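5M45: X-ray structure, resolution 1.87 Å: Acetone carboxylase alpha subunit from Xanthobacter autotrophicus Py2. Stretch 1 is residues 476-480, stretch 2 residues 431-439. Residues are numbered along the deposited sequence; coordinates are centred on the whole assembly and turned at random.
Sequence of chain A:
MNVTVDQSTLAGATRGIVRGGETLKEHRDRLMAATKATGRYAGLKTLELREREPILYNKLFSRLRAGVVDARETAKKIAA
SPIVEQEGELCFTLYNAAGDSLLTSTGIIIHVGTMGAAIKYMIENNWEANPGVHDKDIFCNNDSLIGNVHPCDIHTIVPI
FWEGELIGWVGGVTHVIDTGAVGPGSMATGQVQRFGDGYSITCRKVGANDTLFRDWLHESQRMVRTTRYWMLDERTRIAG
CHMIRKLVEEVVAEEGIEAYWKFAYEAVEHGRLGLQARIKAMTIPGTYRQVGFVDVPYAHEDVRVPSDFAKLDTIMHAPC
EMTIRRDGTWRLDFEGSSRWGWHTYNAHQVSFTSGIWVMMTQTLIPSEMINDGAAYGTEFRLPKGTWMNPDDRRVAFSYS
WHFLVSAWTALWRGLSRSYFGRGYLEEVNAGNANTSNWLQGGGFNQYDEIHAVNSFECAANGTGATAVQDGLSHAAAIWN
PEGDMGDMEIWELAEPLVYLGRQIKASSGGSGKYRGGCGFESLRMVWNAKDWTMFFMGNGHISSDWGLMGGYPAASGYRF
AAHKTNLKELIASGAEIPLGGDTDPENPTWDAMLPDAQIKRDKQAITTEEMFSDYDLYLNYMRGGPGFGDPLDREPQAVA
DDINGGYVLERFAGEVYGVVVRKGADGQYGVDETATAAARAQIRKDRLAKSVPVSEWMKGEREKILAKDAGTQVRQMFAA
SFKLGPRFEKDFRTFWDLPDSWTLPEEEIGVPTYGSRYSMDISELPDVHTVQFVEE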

# COMPACT_ATOMS: atom_id res chain seq x y z
N ALA A 476 31.75 11.50 -2.91
CA ALA A 476 31.18 10.24 -3.44
C ALA A 476 30.35 9.46 -2.40
O ALA A 476 30.28 9.83 -1.20
CB ALA A 476 32.30 9.35 -3.95
N ALA A 477 29.69 8.42 -2.91
CA ALA A 477 28.98 7.44 -2.10
C ALA A 477 29.29 6.06 -2.67
O ALA A 477 29.52 5.92 -3.86
CB ALA A 477 27.48 7.71 -2.15
N ILE A 478 29.29 5.04 -1.83
CA ILE A 478 29.51 3.64 -2.33
C ILE A 478 28.53 3.23 -3.46
O ILE A 478 28.93 2.55 -4.38
CB ILE A 478 29.50 2.62 -1.17
CG1 ILE A 478 29.89 1.20 -1.64
CG2 ILE A 478 28.16 2.55 -0.47
CD1 ILE A 478 31.28 1.11 -2.24
N TRP A 479 27.27 3.69 -3.38
CA TRP A 479 26.25 3.36 -4.38
C TRP A 479 26.29 4.21 -5.68
O TRP A 479 25.50 3.98 -6.60
CB TRP A 479 24.80 3.35 -3.76
CG TRP A 479 24.54 4.41 -2.75
CD1 TRP A 479 24.52 4.25 -1.39
CD2 TRP A 479 24.31 5.80 -2.98
NE1 TRP A 479 24.28 5.43 -0.76
CE2 TRP A 479 24.14 6.41 -1.70
CE3 TRP A 479 24.20 6.59 -4.13
CZ2 TRP A 479 23.89 7.77 -1.55
CZ3 TRP A 479 23.96 7.95 -3.99
CH2 TRP A 479 23.80 8.53 -2.71
N ASN A 480 27.16 5.23 -5.75
CA ASN A 480 27.42 6.00 -6.96
C ASN A 480 28.72 6.81 -6.79
O ASN A 480 28.73 7.86 -6.05
CB ASN A 480 26.24 6.96 -7.33
CG ASN A 480 26.45 7.65 -8.69
OD1 ASN A 480 27.54 7.58 -9.32
ND2 ASN A 480 25.39 8.34 -9.17
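Stretch 2, residues 431-439: GNANTSNWL

Two irregular segments can dock on each other without sharing a strand or a helix, provided that each side-chain rotamer delivers its end to the right place. The acetone carboxylase alpha subunit offers a compact example. Neither stretch forms regular secondary structure: residues 476-480 make a type I beta turn from Ala477 to Asn480, closed by Asn480 N donating to Ala477 O at 3.1 Å, while residues 431-439 run past it as a mostly extended chain with a cis peptide bond before Asn437. The two closest CA pairs run in opposite order, Ile478 CA to Asn432 CA at 6.0 Å and Ala477 CA to Thr435 CA at 6.2 Å, but the turn then returns Trp479 to Thr435 and Trp438, so no single antiparallel register applies. Together the two sides bury 270 Å².

Asn432 and Thr435 both send their CA-to-CB bonds toward the turn, whereas that of Asn434 points away. Asn432 adopts chi1 p, which lays its amide group against Ile478, with Asn432 CG 3.6 Å from Ile478 CB. In this pose Asn432 ND2 also donates to Ala433 O at 3.1 Å, so the polar end is tied back to its own chain while its carbon packs against an apolar neighbour. Ile478, itself directed toward stretch 2, has chi1 t and chi2 p, which leaves Ile478 CG2 3.8 Å from Asn432 ND2 and 4.3 Å from Thr435 CG2.

Thr435 is the pivot. With chi1 p, Thr435 OG1 accepts a hydrogen bond from Trp479 NE1 at 3.1 Å, with an angle of 161°, while Thr435 CG2 packs 3.8 Å from Ala477 CB and 3.6 Å from the same Trp479 NE1. The hydroxyl lies at the edge of the indole, near its plane, as a hydrogen bond donated by the in-plane N-H requires. Trp479 leaves its backbone sideways, but chi1 of 39° and chi2 of -102° bring the far end of the indole nearer to stretch 2.

Trp438 likewise starts sideways and reaches inward through its ring, here with chi1 m and chi2 of 94°. Its CH2 meets Trp479 CZ2 at 3.5 Å. The six-membered rings are inclined by only 30°, but their centroids are 5.9 Å apart; slid past each other, they barely overlap, and Trp479 CZ2 lies at the edge of the Trp438 ring. A weak hydrogen bond from Trp438 NE1 to Thr435 O, 2.8 Å long, links this indole to the backbone of the same threonine that receives the other.

A single water completes the join, donating to Ala433 O at 2.8 Å and accepting from Ile478 N at 3.0 Å, thus bridging backbones that make no direct hydrogen bond.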

# COMPACT_ATOMS: atom_id res chain seq x y z
N GLY A 431 38.22 2.39 2.75
CA GLY A 431 36.80 2.05 2.68
C GLY A 431 35.86 3.23 2.48
O GLY A 431 36.26 4.40 2.49
N ASN A 432 34.58 2.91 2.26
CA ASN A 432 33.55 3.93 2.05
C ASN A 432 32.98 4.49 3.36
O ASN A 432 32.86 3.77 4.38
CB ASN A 432 32.43 3.41 1.12
CG ASN A 432 31.70 2.18 1.69
OD1 ASN A 432 32.12 1.05 1.47
ND2 ASN A 432 30.59 2.42 2.42
N ALA A 433 32.62 5.78 3.31
CA ALA A 433 31.88 6.44 4.37
C ALA A 433 30.51 5.83 4.56
O ALA A 433 29.95 5.25 3.62
CB ALA A 433 31.71 7.92 4.04
N ASN A 434 29.96 6.00 5.73
CA ASN A 434 28.52 5.83 5.92
C ASN A 434 27.79 6.95 5.13
O ASN A 434 28.11 8.15 5.31
CB ASN A 434 28.14 5.87 7.41
CG ASN A 434 26.74 5.35 7.67
OD1 ASN A 434 25.74 6.04 7.43
ND2 ASN A 434 26.65 4.12 8.17
N THR A 435 26.86 6.57 4.26
CA THR A 435 26.18 7.53 3.38
C THR A 435 24.94 8.13 4.09
O THR A 435 23.82 7.60 3.96
CB THR A 435 25.79 6.87 2.03
OG1 THR A 435 24.78 5.86 2.24
CG2 THR A 435 26.98 6.29 1.38
N SER A 436 25.18 9.16 4.88
CA SER A 436 24.13 9.84 5.72
C SER A 436 24.72 11.17 6.20
O SER A 436 25.92 11.40 5.97
CB SER A 436 23.74 8.93 6.90
OG SER A 436 24.81 8.78 7.85
N ASN A 437 23.99 12.09 6.83
CA ASN A 437 22.54 12.10 7.14
C ASN A 437 21.64 12.28 5.92
O ASN A 437 22.04 12.93 4.97
CB ASN A 437 22.26 13.28 8.08
CG ASN A 437 20.78 13.39 8.50
OD1 ASN A 437 20.27 12.53 9.25
ND2 ASN A 437 20.12 14.46 8.07
N TRP A 438 20.42 11.74 6.00
CA TRP A 438 19.34 11.98 5.04
C TRP A 438 18.29 12.96 5.62
O TRP A 438 17.47 12.60 6.50
CB TRP A 438 18.67 10.65 4.64
CG TRP A 438 19.58 9.69 3.95
CD1 TRP A 438 20.30 8.68 4.54
CD2 TRP A 438 19.89 9.64 2.55
NE1 TRP A 438 21.03 8.01 3.61
CE2 TRP A 438 20.83 8.58 2.37
CE3 TRP A 438 19.52 10.39 1.44
CZ2 TRP A 438 21.37 8.23 1.13
CZ3 TRP A 438 20.05 10.05 0.16
CH2 TRP A 438 20.96 8.95 0.02
N LEU A 439 18.35 14.22 5.15
CA LEU A 439 17.39 15.25 5.54
C LEU A 439 16.03 14.90 4.91
O LEU A 439 15.92 14.76 3.70
CB LEU A 439 17.86 16.65 5.10
CG LEU A 439 16.96 17.87 5.36
CD1 LEU A 439 17.75 19.15 5.49
CD2 LEU A 439 15.84 18.07 4.31
O HOH W 1 30.15 5.99 0.88